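Long-range contact in uncharacterized protein (Bacteroides ovatus, PDB 4IPB), which is of unknown function but belongs to the PepSY-like family of putative beta-lactamase-inhibitor-like proteins: residues A[7-16]-A[47-55]. Residues are numbered along the deposited sequence; the frame is centred on the assembly and turned at random. Where two conformers were deposited one is given.
With GOL (glycerol), chain D.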
loop_
_atom_site.group_PDB
_atom_site.type_symbol
_atom_site.label_atom_id
_atom_site.label_comp_id
_atom_site.label_asym_id
_atom_site.label_seq_id
_atom_site.Cartn_x
_atom_site.Cartn_y
_atom_site.Cartn_z
ATOM N N ASN A 7 9.945 19.463 8.993
ATOM C CA ASN A 7 10.391 18.278 9.745
ATOM C C ASN A 7 10.057 16.972 9.043
ATOM O O ASN A 7 10.831 15.995 9.109
ATOM C CB ASN A 7 9.913 18.270 11.203
ATOM C CG ASN A 7 8.387 18.206 11.372
ATOM O OD1 ASN A 7 7.611 18.520 10.473
ATOM N ND2 ASN A 7 7.969 17.829 12.579
ATOM N N VAL A 8 8.948 16.963 8.333
ATOM C CA VAL A 8 8.552 15.843 7.518
ATOM C C VAL A 8 9.479 15.637 6.307
ATOM O O VAL A 8 9.975 14.524 6.055
ATOM C CB VAL A 8 7.076 16.037 7.089
ATOM C CG1 VAL A 8 6.696 15.035 6.013
ATOM C CG2 VAL A 8 6.160 15.950 8.302
ATOM N N GLN A 9 9.773 16.738 5.621
ATOM C CA GLN A 9 10.695 16.753 4.499
ATOM C C GLN A 9 12.075 16.259 4.916
ATOM O O GLN A 9 12.687 15.466 4.204
ATOM C CB GLN A 9 10.784 18.132 3.875
ATOM C CG GLN A 9 11.879 18.259 2.824
ATOM C CD GLN A 9 11.748 17.287 1.666
ATOM O OE1 GLN A 9 10.667 16.828 1.334
ATOM N NE2 GLN A 9 12.876 16.972 1.028
ATOM N N SER A 10 12.521 16.637 6.099
ATOM C CA SER A 10 13.836 16.232 6.601
ATOM C C SER A 10 13.921 14.715 6.755
ATOM O O SER A 10 14.893 14.051 6.303
ATOM C CB SER A 10 14.085 16.885 7.957
ATOM O OG SER A 10 15.348 16.497 8.475
ATOM N N THR A 11 12.893 14.138 7.353
ATOM C CA THR A 11 12.900 12.676 7.535
ATOM C C THR A 11 12.805 12.005 6.182
ATOM O O THR A 11 13.520 11.021 5.893
ATOM C CB THR A 11 11.736 12.217 8.395
ATOM O OG1 THR A 11 11.833 12.885 9.652
ATOM C CG2 THR A 11 11.845 10.730 8.601
ATOM N N PHE A 12 11.960 12.565 5.284
ATOM C CA PHE A 12 11.770 11.952 3.970
ATOM C C PHE A 12 13.080 11.930 3.193
ATOM O O PHE A 12 13.408 10.941 2.529
ATOM C CB PHE A 12 10.665 12.648 3.172
ATOM C CG PHE A 12 10.517 12.114 1.790
ATOM C CD1 PHE A 12 9.835 10.937 1.560
ATOM C CD2 PHE A 12 11.141 12.752 0.726
ATOM C CE1 PHE A 12 9.720 10.456 0.255
ATOM C CE2 PHE A 12 11.058 12.257 -0.531
ATOM C CZ PHE A 12 10.329 11.087 -0.758
ATOM N N LYS A 13 13.813 13.018 3.262
ATOM C CA LYS A 13 15.083 13.151 2.538
ATOM C C LYS A 13 16.111 12.152 3.064
ATOM O O LYS A 13 16.948 11.668 2.299
ATOM C CB LYS A 13 15.608 14.576 2.629
ATOM C CG LYS A 13 16.912 14.845 1.877
ATOM C CD LYS A 13 16.623 14.909 0.392
ATOM C CE LYS A 13 17.828 15.195 -0.478
ATOM N NZ LYS A 13 17.280 15.125 -1.865
ATOM N N LYS A 14 16.050 11.803 4.342
ATOM C CA LYS A 14 16.913 10.730 4.856
ATOM C C LYS A 14 16.520 9.330 4.365
ATOM O O LYS A 14 17.417 8.513 4.014
ATOM C CB LYS A 14 16.943 10.769 6.358
ATOM C CG LYS A 14 17.615 12.037 6.870
ATOM C CD LYS A 14 17.751 11.972 8.366
ATOM C CE LYS A 14 18.602 13.136 8.799
ATOM N NZ LYS A 14 17.708 14.308 8.971
HETATM N N MSE A 15 15.221 9.076 4.260
HETATM C CA MSE A 15 14.718 7.781 3.774
HETATM C C MSE A 15 14.970 7.585 2.287
HETATM O O MSE A 15 15.268 6.467 1.843
HETATM C CB MSE A 15 13.229 7.637 4.071
HETATM C CG MSE A 15 12.978 7.531 5.535
HETATM SE SE MSE A 15 11.099 7.222 5.897
HETATM C CE MSE A 15 10.896 5.475 5.359
ATOM N N TYR A 16 14.713 8.642 1.494
ATOM C CA TYR A 16 14.717 8.584 0.058
ATOM C C TYR A 16 15.490 9.756 -0.539
ATOM O O TYR A 16 14.913 10.642 -1.199
ATOM C CB TYR A 16 13.271 8.573 -0.469
ATOM C CG TYR A 16 12.563 7.300 -0.060
ATOM C CD1 TYR A 16 12.797 6.128 -0.721
ATOM C CD2 TYR A 16 11.670 7.292 0.948
ATOM C CE1 TYR A 16 12.160 4.977 -0.372
ATOM C CE2 TYR A 16 11.087 6.128 1.368
ATOM C CZ TYR A 16 11.332 4.979 0.698
ATOM O OH TYR A 16 10.748 3.769 1.077
ATOM N N ASN A 47 3.776 11.362 10.329
ATOM C CA ASN A 47 2.978 12.139 11.261
ATOM C C ASN A 47 3.564 13.554 11.422
ATOM O O ASN A 47 4.597 13.907 10.817
ATOM C CB ASN A 47 2.797 11.399 12.587
ATOM C CG ASN A 47 4.058 11.348 13.415
ATOM O OD1 ASN A 47 5.016 12.114 13.206
ATOM N ND2 ASN A 47 4.090 10.395 14.330
ATOM N N VAL A 48 2.840 14.399 12.170
ATOM C CA VAL A 48 3.218 15.784 12.358
ATOM C C VAL A 48 4.548 15.986 13.098
ATOM O O VAL A 48 5.116 17.086 13.008
ATOM C CB VAL A 48 2.063 16.527 13.046
ATOM C CG1 VAL A 48 1.982 16.108 14.498
ATOM C CG2 VAL A 48 2.187 18.038 12.891
ATOM N N ARG A 49 5.038 14.937 13.762
ATOM C CA ARG A 49 6.332 14.967 14.429
ATOM C C ARG A 49 7.442 14.617 13.431
ATOM O O ARG A 49 8.606 14.530 13.802
ATOM C CB ARG A 49 6.408 13.945 15.546
ATOM C CG ARG A 49 5.263 13.857 16.524
ATOM C CD ARG A 49 5.334 14.835 17.612
ATOM N NE ARG A 49 6.452 14.715 18.575
ATOM C CZ ARG A 49 6.692 15.680 19.450
ATOM N NH1 ARG A 49 5.898 16.762 19.463
ATOM N NH2 ARG A 49 7.721 15.603 20.283
ATOM N N GLY A 50 7.090 14.425 12.156
ATOM C CA GLY A 50 8.064 14.043 11.161
ATOM C C GLY A 50 8.474 12.570 11.245
ATOM O O GLY A 50 9.493 12.185 10.677
ATOM N N GLN A 51 7.727 11.747 11.939
ATOM C CA GLN A 51 8.038 10.349 12.090
ATOM C C GLN A 51 7.318 9.541 10.999
ATOM O O GLN A 51 6.148 9.733 10.722
ATOM C CB GLN A 51 7.571 9.815 13.451
ATOM C CG GLN A 51 8.214 10.540 14.623
ATOM C CD GLN A 51 7.590 10.285 15.981
ATOM O OE1 GLN A 51 6.388 10.148 16.152
ATOM N NE2 GLN A 51 8.463 10.250 16.994
ATOM N N TRP A 52 8.055 8.602 10.433
ATOM C CA TRP A 52 7.521 7.693 9.443
ATOM C C TRP A 52 6.490 6.757 10.093
ATOM O O TRP A 52 6.741 6.181 11.150
ATOM C CB TRP A 52 8.654 6.848 8.891
ATOM C CG TRP A 52 8.221 5.748 7.968
ATOM C CD1 TRP A 52 7.558 5.891 6.800
ATOM C CD2 TRP A 52 8.414 4.354 8.178
ATOM N NE1 TRP A 52 7.299 4.660 6.280
ATOM C CE2 TRP A 52 7.808 3.692 7.096
ATOM C CE3 TRP A 52 9.006 3.586 9.196
ATOM C CZ2 TRP A 52 7.818 2.328 6.964
ATOM C CZ3 TRP A 52 9.006 2.241 9.043
ATOM C CH2 TRP A 52 8.440 1.632 7.933
ATOM N N VAL A 53 5.329 6.667 9.461
ATOM C CA VAL A 53 4.236 5.791 9.903
ATOM C C VAL A 53 3.907 4.593 9.028
ATOM O O VAL A 53 3.402 3.603 9.553
ATOM C CB VAL A 53 3.009 6.569 10.309
ATOM C CG1 VAL A 53 3.368 7.474 11.499
ATOM C CG2 VAL A 53 2.362 7.284 9.173
HETATM N N MSE A 54 4.121 4.706 7.729
HETATM C CA MSE A 54 3.901 3.541 6.789
HETATM C C MSE A 54 4.418 3.849 5.415
HETATM O O MSE A 54 4.397 5.018 4.959
HETATM C CB MSE A 54 2.452 3.035 6.759
HETATM C CG MSE A 54 1.477 4.027 6.259
HETATM SE SE MSE A 54 -0.346 3.228 6.182
HETATM C CE MSE A 54 -1.197 4.649 5.331
ATOM N N THR A 55 4.778 2.773 4.688
ATOM C CA THR A 55 5.092 2.881 3.313
ATOM C C THR A 55 4.288 1.832 2.558
ATOM O O THR A 55 4.248 0.659 2.964
ATOM C CB THR A 55 6.587 2.604 3.103
ATOM O OG1 THR A 55 7.350 3.672 3.683
ATOM C CG2 THR A 55 6.917 2.502 1.612
HETATM C C1 GOL D . 10.566 -0.083 5.269
HETATM O O1 GOL D . 11.921 -0.444 4.946
HETATM C C2 GOL D . 9.934 0.813 4.200
HETATM O O2 GOL D . 10.054 0.251 2.890
HETATM C C3 GOL D . 10.591 2.185 4.258
HETATM O O3 GOL D . 9.852 3.065 3.419
HETATM O O HOH W 1 4.932 18.955 11.008
#
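Met15, a selenomethionine, lays its methyl CE over one face of the Trp52 indole, 3.6 Å from the centroid of the five-membered ring and almost on its normal. The bend at chi3 brings CE there and leaves SE oblique, 4.2 Å from the same centroid, so a CH-pi contact and a Met-aromatic contact share one ring. An unbranched chain can lay both its polarisable selenium and its methyl against the electron-rich indole, which it crosses at about a right angle. Trp52 NE1 donates a bent hydrogen bond to Thr55 OG1, tilted from the ring plane. That hydroxyl suits a double role, also meeting glycerol O3 at 2.6 Å; Tyr16 OH grips the same oxygen, so the glycerol, probably from the crystallisation liquor, bridges helix end and strand.

Helix 6-15 lies on the antiparallel sheet, Val8 and Phe12 reaching strands 23-27 and 30-37, while this contact joins it to the hairpin of strands 40-46 and 52-58 and to the type I turn Asn47 to Gly50 in their connecting loop. Asn47 braces that turn with both amide ends: OD1 accepts from Gln51 N, ND2 donates to Gln51 OE1. Thr11 OG1, set opposite its own carbonyl carbon (chi1 -58°), donates to Gly50 O in the carbonyl plane, at 2.6 Å. Gly50 has positive phi and, lacking a side chain, admits the helix: Gly50 CA lies 4.1 Å from Val8 CA. Branched, buried Val8 rests CG2 on that glycine and on Asn47 O. Asn7 offers donor and acceptor at one short reach: ND2 donates nearly straight (161°) to Val48 O, while OD1 accepts from a water that also donates to Val48 O.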